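Beta sliding clamp (Borrelia burgdorferi, PDB 6DJ8) probably tethers DNA polymerases and other proteins to DNA as a ring-shaped homodimer, giving them processivity. Local coordinates at residues F218-I224 / I256-I261; I167-A171 / L194-T198. One frame throughout, in Å; residues are numbered along the deposited sequence.

Interaction 1. Residues F218-I224 / I256-I261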
loop_
_atom_site.group_PDB
_atom_site.type_symbol
_atom_site.label_atom_id
_atom_site.label_comp_id
_atom_site.label_asym_id
_atom_site.label_seq_id
_atom_site.Cartn_x
_atom_site.Cartn_y
_atom_site.Cartn_z
ATOM N N PHE A 218 -30.331 20.964 -10.456
ATOM C CA PHE A 218 -29.885 20.541 -9.136
ATOM C C PHE A 218 -28.383 20.317 -9.140
ATOM O O PHE A 218 -27.831 19.778 -10.103
ATOM C CB PHE A 218 -30.587 19.243 -8.688
ATOM C CG PHE A 218 -32.086 19.267 -8.862
ATOM C CD1 PHE A 218 -32.877 20.035 -8.025
ATOM C CD2 PHE A 218 -32.698 18.516 -9.855
ATOM C CE1 PHE A 218 -34.270 20.067 -8.181
ATOM C CE2 PHE A 218 -34.079 18.546 -10.026
ATOM C CZ PHE A 218 -34.872 19.323 -9.183
ATOM N N ILE A 219 -27.740 20.710 -8.043
ATOM C CA ILE A 219 -26.304 20.560 -7.849
ATOM C C ILE A 219 -26.098 19.690 -6.618
ATOM O O ILE A 219 -26.480 20.084 -5.507
ATOM C CB ILE A 219 -25.596 21.909 -7.674
ATOM C CG1 ILE A 219 -25.904 22.841 -8.851
ATOM C CG2 ILE A 219 -24.086 21.708 -7.513
ATOM C CD1 ILE A 219 -25.609 24.258 -8.550
ATOM N N VAL A 220 -25.496 18.529 -6.819
ATOM C CA VAL A 220 -25.298 17.520 -5.778
ATOM C C VAL A 220 -23.807 17.411 -5.476
ATOM O O VAL A 220 -23.021 17.159 -6.393
ATOM C CB VAL A 220 -25.847 16.152 -6.211
ATOM C CG1 VAL A 220 -25.676 15.141 -5.072
ATOM C CG2 VAL A 220 -27.312 16.275 -6.624
ATOM N N PRO A 221 -23.387 17.558 -4.227
ATOM C CA PRO A 221 -21.962 17.412 -3.907
ATOM C C PRO A 221 -21.451 16.067 -4.382
ATOM O O PRO A 221 -22.140 15.049 -4.284
ATOM C CB PRO A 221 -21.908 17.535 -2.380
ATOM C CG PRO A 221 -23.140 18.341 -2.031
ATOM C CD PRO A 221 -24.173 17.817 -3.003
ATOM N N VAL A 222 -20.246 16.077 -4.956
ATOM C CA VAL A 222 -19.753 14.868 -5.586
ATOM C C VAL A 222 -19.517 13.746 -4.569
ATOM O O VAL A 222 -19.551 12.570 -4.943
ATOM C CB VAL A 222 -18.478 15.170 -6.404
ATOM C CG1 VAL A 222 -17.275 15.530 -5.475
ATOM C CG2 VAL A 222 -18.150 13.974 -7.298
ATOM N N LYS A 223 -19.292 14.061 -3.294
ATOM C CA LYS A 223 -18.879 13.002 -2.360
ATOM C C LYS A 223 -19.867 11.842 -2.358
ATOM O O LYS A 223 -19.456 10.673 -2.384
ATOM C CB LYS A 223 -18.704 13.552 -0.946
ATOM C CG LYS A 223 -18.334 12.479 0.094
ATOM C CD LYS A 223 -18.141 13.076 1.470
ATOM C CE LYS A 223 -17.686 12.010 2.493
ATOM N NZ LYS A 223 -17.593 12.612 3.856
ATOM N N ILE A 224 -21.177 12.135 -2.409
ATOM C CA ILE A 224 -22.136 11.034 -2.363
ATOM C C ILE A 224 -21.961 10.102 -3.555
ATOM O O ILE A 224 -22.203 8.894 -3.443
ATOM C CB ILE A 224 -23.596 11.539 -2.252
ATOM C CG1 ILE A 224 -24.492 10.363 -1.840
ATOM C CG2 ILE A 224 -24.074 12.132 -3.579
ATOM C CD1 ILE A 224 -25.913 10.757 -1.489
ATOM N N ILE A 256 -29.964 6.583 1.105
ATOM C CA ILE A 256 -28.926 7.591 1.279
ATOM C C ILE A 256 -29.508 8.933 0.880
ATOM O O ILE A 256 -30.283 9.018 -0.078
ATOM C CB ILE A 256 -27.672 7.280 0.430
ATOM C CG1 ILE A 256 -27.461 5.775 0.313
ATOM C CG2 ILE A 256 -26.420 7.925 1.032
ATOM C CD1 ILE A 256 -26.382 5.410 -0.625
ATOM N N ALA A 257 -29.117 9.985 1.592
ATOM C CA ALA A 257 -29.575 11.326 1.268
ATOM C C ALA A 257 -28.467 12.322 1.576
ATOM O O ALA A 257 -27.581 12.056 2.396
ATOM C CB ALA A 257 -30.850 11.693 2.038
ATOM N N CYS A 258 -28.528 13.479 0.908
ATOM C CA CYS A 258 -27.626 14.577 1.228
ATOM C C CYS A 258 -28.291 15.878 0.814
ATOM O O CYS A 258 -29.351 15.875 0.184
ATOM C CB CYS A 258 -26.269 14.405 0.539
ATOM S SG CYS A 258 -26.294 14.681 -1.282
ATOM N N SER A 259 -27.670 16.994 1.190
ATOM C CA SER A 259 -28.198 18.307 0.835
ATOM C C SER A 259 -27.684 18.739 -0.526
ATOM O O SER A 259 -26.564 18.397 -0.932
ATOM C CB SER A 259 -27.809 19.368 1.860
ATOM O OG SER A 259 -28.484 19.154 3.076
ATOM N N LEU A 260 -28.517 19.500 -1.228
ATOM C CA LEU A 260 -28.100 20.125 -2.469
ATOM C C LEU A 260 -27.299 21.392 -2.184
ATOM O O LEU A 260 -27.393 22.001 -1.118
ATOM C CB LEU A 260 -29.316 20.463 -3.333
ATOM C CG LEU A 260 -30.245 19.286 -3.637
ATOM C CD1 LEU A 260 -31.487 19.777 -4.364
ATOM C CD2 LEU A 260 -29.538 18.204 -4.443
ATOM N N ILE A 261 -26.495 21.785 -3.162
ATOM C CA ILE A 261 -25.800 23.063 -3.127
ATOM C C ILE A 261 -26.743 24.074 -3.759
ATOM O O ILE A 261 -27.209 23.861 -4.882
ATOM C CB ILE A 261 -24.469 22.970 -3.889
ATOM C CG1 ILE A 261 -23.565 21.949 -3.201
ATOM C CG2 ILE A 261 -23.763 24.319 -3.921
ATOM C CD1 ILE A 261 -22.664 21.231 -4.148
HETATM O O HOH W 1 -28.964 22.827 -6.496
#

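Interaction 2. Residues I167-A171 / L194-T198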
loop_
_atom_site.group_PDB
_atom_site.type_symbol
_atom_site.label_atom_id
_atom_site.label_comp_id
_atom_site.label_asym_id
_atom_site.label_seq_id
_atom_site.Cartn_x
_atom_site.Cartn_y
_atom_site.Cartn_z
ATOM N N ILE A 167 -18.405 10.801 -14.490
ATOM C CA ILE A 167 -18.716 12.150 -14.036
ATOM C C ILE A 167 -17.937 12.529 -12.774
ATOM O O ILE A 167 -17.387 13.633 -12.690
ATOM C CB ILE A 167 -20.235 12.297 -13.809
ATOM C CG1 ILE A 167 -20.962 12.433 -15.149
ATOM C CG2 ILE A 167 -20.525 13.506 -12.954
ATOM C CD1 ILE A 167 -20.864 13.825 -15.749
ATOM N N ALA A 168 -17.839 11.615 -11.795
ATOM C CA ALA A 168 -17.370 12.008 -10.464
ATOM C C ALA A 168 -15.965 12.610 -10.495
ATOM O O ALA A 168 -15.707 13.637 -9.850
ATOM C CB ALA A 168 -17.408 10.802 -9.517
ATOM N N PHE A 169 -15.038 11.991 -11.236
ATOM C CA PHE A 169 -13.643 12.427 -11.166
ATOM C C PHE A 169 -13.438 13.856 -11.652
ATOM O O PHE A 169 -12.455 14.494 -11.260
ATOM C CB PHE A 169 -12.749 11.463 -11.964
ATOM C CG PHE A 169 -12.835 11.648 -13.467
ATOM C CD1 PHE A 169 -13.770 10.947 -14.214
ATOM C CD2 PHE A 169 -11.964 12.520 -14.126
ATOM C CE1 PHE A 169 -13.848 11.117 -15.622
ATOM C CE2 PHE A 169 -12.010 12.679 -15.508
ATOM C CZ PHE A 169 -12.970 11.987 -16.258
ATOM N N SER A 170 -14.338 14.386 -12.492
ATOM C CA SER A 170 -14.157 15.732 -13.025
ATOM C C SER A 170 -14.576 16.844 -12.072
ATOM O O SER A 170 -14.208 18.007 -12.304
ATOM C CB SER A 170 -14.970 15.914 -14.311
ATOM O OG SER A 170 -14.353 15.286 -15.404
ATOM N N ALA A 171 -15.378 16.553 -11.049
ATOM C CA ALA A 171 -15.820 17.629 -10.175
ATOM C C ALA A 171 -14.623 18.200 -9.435
ATOM O O ALA A 171 -13.622 17.515 -9.210
ATOM C CB ALA A 171 -16.881 17.130 -9.186
ATOM N N LEU A 194 -29.378 15.046 -18.010
ATOM C CA LEU A 194 -27.989 15.291 -18.341
ATOM C C LEU A 194 -27.192 15.611 -17.079
ATOM O O LEU A 194 -27.653 16.360 -16.212
ATOM C CB LEU A 194 -27.927 16.428 -19.367
ATOM C CG LEU A 194 -26.643 17.153 -19.705
ATOM C CD1 LEU A 194 -26.692 17.595 -21.142
ATOM C CD2 LEU A 194 -26.594 18.352 -18.798
ATOM N N LEU A 195 -25.994 15.041 -16.987
ATOM C CA LEU A 195 -25.073 15.289 -15.886
ATOM C C LEU A 195 -23.820 15.985 -16.404
ATOM O O LEU A 195 -23.287 15.622 -17.456
ATOM C CB LEU A 195 -24.689 13.988 -15.177
ATOM C CG LEU A 195 -25.734 13.414 -14.223
ATOM C CD1 LEU A 195 -26.930 12.813 -14.957
ATOM C CD2 LEU A 195 -25.110 12.411 -13.285
ATOM N N VAL A 196 -23.353 16.982 -15.660
ATOM C CA VAL A 196 -22.149 17.737 -16.006
ATOM C C VAL A 196 -21.299 17.870 -14.750
ATOM O O VAL A 196 -21.835 18.073 -13.656
ATOM C CB VAL A 196 -22.501 19.130 -16.562
ATOM C CG1 VAL A 196 -21.236 19.958 -16.807
ATOM C CG2 VAL A 196 -23.319 18.995 -17.842
ATOM N N SER A 197 -19.979 17.758 -14.897
ATOM C CA SER A 197 -19.091 18.090 -13.794
ATOM C C SER A 197 -17.826 18.731 -14.334
ATOM O O SER A 197 -17.361 18.398 -15.427
ATOM C CB SER A 197 -18.716 16.857 -12.957
ATOM O OG SER A 197 -18.087 15.883 -13.770
ATOM N N THR A 198 -17.239 19.621 -13.534
ATOM C CA THR A 198 -16.016 20.282 -13.957
ATOM C C THR A 198 -15.310 20.854 -12.743
ATOM O O THR A 198 -15.929 21.136 -11.716
ATOM C CB THR A 198 -16.307 21.413 -14.943
ATOM O OG1 THR A 198 -15.076 21.999 -15.397
ATOM C CG2 THR A 198 -17.127 22.490 -14.230
#

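Interaction 1. Residues F218-I224 / I256-I261
Strand 218-221 and strand 256-259 cross at 111°, with their axes 7.3 Å apart. The backbones bond just past the second strand: Ile-261 N donates to Ile-219 O (2.9 Å, nearly straight). One water adds a bridge, accepting from Ile-219 N (2.9 Å) and donating to Ile-261 O (2.6 Å). Side chains fill the angle between the strands. Leu-260 leaves its CA sideways, but its m,t rotamer brings the tip back. There CD1 meets Phe-218 CD1 (3.9 Å) and CD2 meets Val-220 CG2 (3.7 Å). Ile-261, with chi1 m, puts CD1 3.6 Å from Pro-221 CG and 3.7 Å from Ile-219 CG2. Cys-258 has chi1 p, and its SG lies 3.9 Å from both Val-220 CG1 and Ile-224 CD1. Ile-224 is fully extended (t,t), so CD1 also reaches Ile-256 CG2 (3.8 Å). Val-220 and Ile-224 also pack on Phe-247 of strand 246-251. Lys-223 turns elsewhere, to a salt bridge with Asp-60. The two strands belong to different sheets, and helix 223-231 lies beside their crossing. Antiparallel sheets packed over two helices are the fold that the central domain shares with the other two domains of bacterial DNA polymerase III beta subunits.

Interaction 2. Residues I167-A171 / L194-T198
Just after helix 157-167, the chain turns against one face of strand 192-198. Along the strand, Leu-195 is the first residue to touch this turn. Its CA-to-CB bond points toward the turn, and CB lies 3.9 Å from Ile-167 CD1. The same methyl sits 3.5 Å from Leu-195 O, so Ile-167 covers the strand backbone as well. The CA-to-CB bond of Val-196 points away, and its side chain packs on Tyr-268. Ser-197 makes the central polar contact. With chi1 p, its OG donates a short hydrogen bond to Ile-167 O (2.6 Å). That carbonyl also accepts from Ser-170 N (3.1 Å) within the turn. The serine hydroxyl thus joins the turn's own bonding, and its OG is 3.2 Å from Ser-170 CB. Ser-197 CB lies 4.2 Å from Ala-171 CB. At Thr-198 the backbones come close, with Ser-170 O 3.1 Å from Thr-198 C. The CA-to-CB bond of Thr-198 points away from the turn. Its OG1 bonds to Arg-202 O and Gly-200 N, and the residue packs on an apolar side chain of the bound peptide. This site is consistent with the partner-binding pocket of related beta subunits. Strand 192-198 runs between strands 182-187 and 202-211. Ser-170 OG bonds to Ser-204 OG on the latter strand, while Ala-168 packs against helix 223-231.

In the fold
Both contacts lie in the central domain, and their centres are 13 Å apart. They come in series: interaction 2 closes at residue 198, before interaction 1 opens at residue 218. They share the sheet in which strand 182-187 separates strand 218-221, at one edge, from strand 192-198. The two contacts also touch directly. Val-222 CG2 packs 3.5 Å from Ala-168 O, and Val-222 CB lies 3.8 Å from Ala-171 CB. Interaction 1 connects this sheet to the one that continues into the N-terminal domain. Interaction 2 joins the end of helix 157-167 to the sheet. The shared sheet thus meets a second sheet at interaction 1 and lies beside the bound peptide at Thr-198.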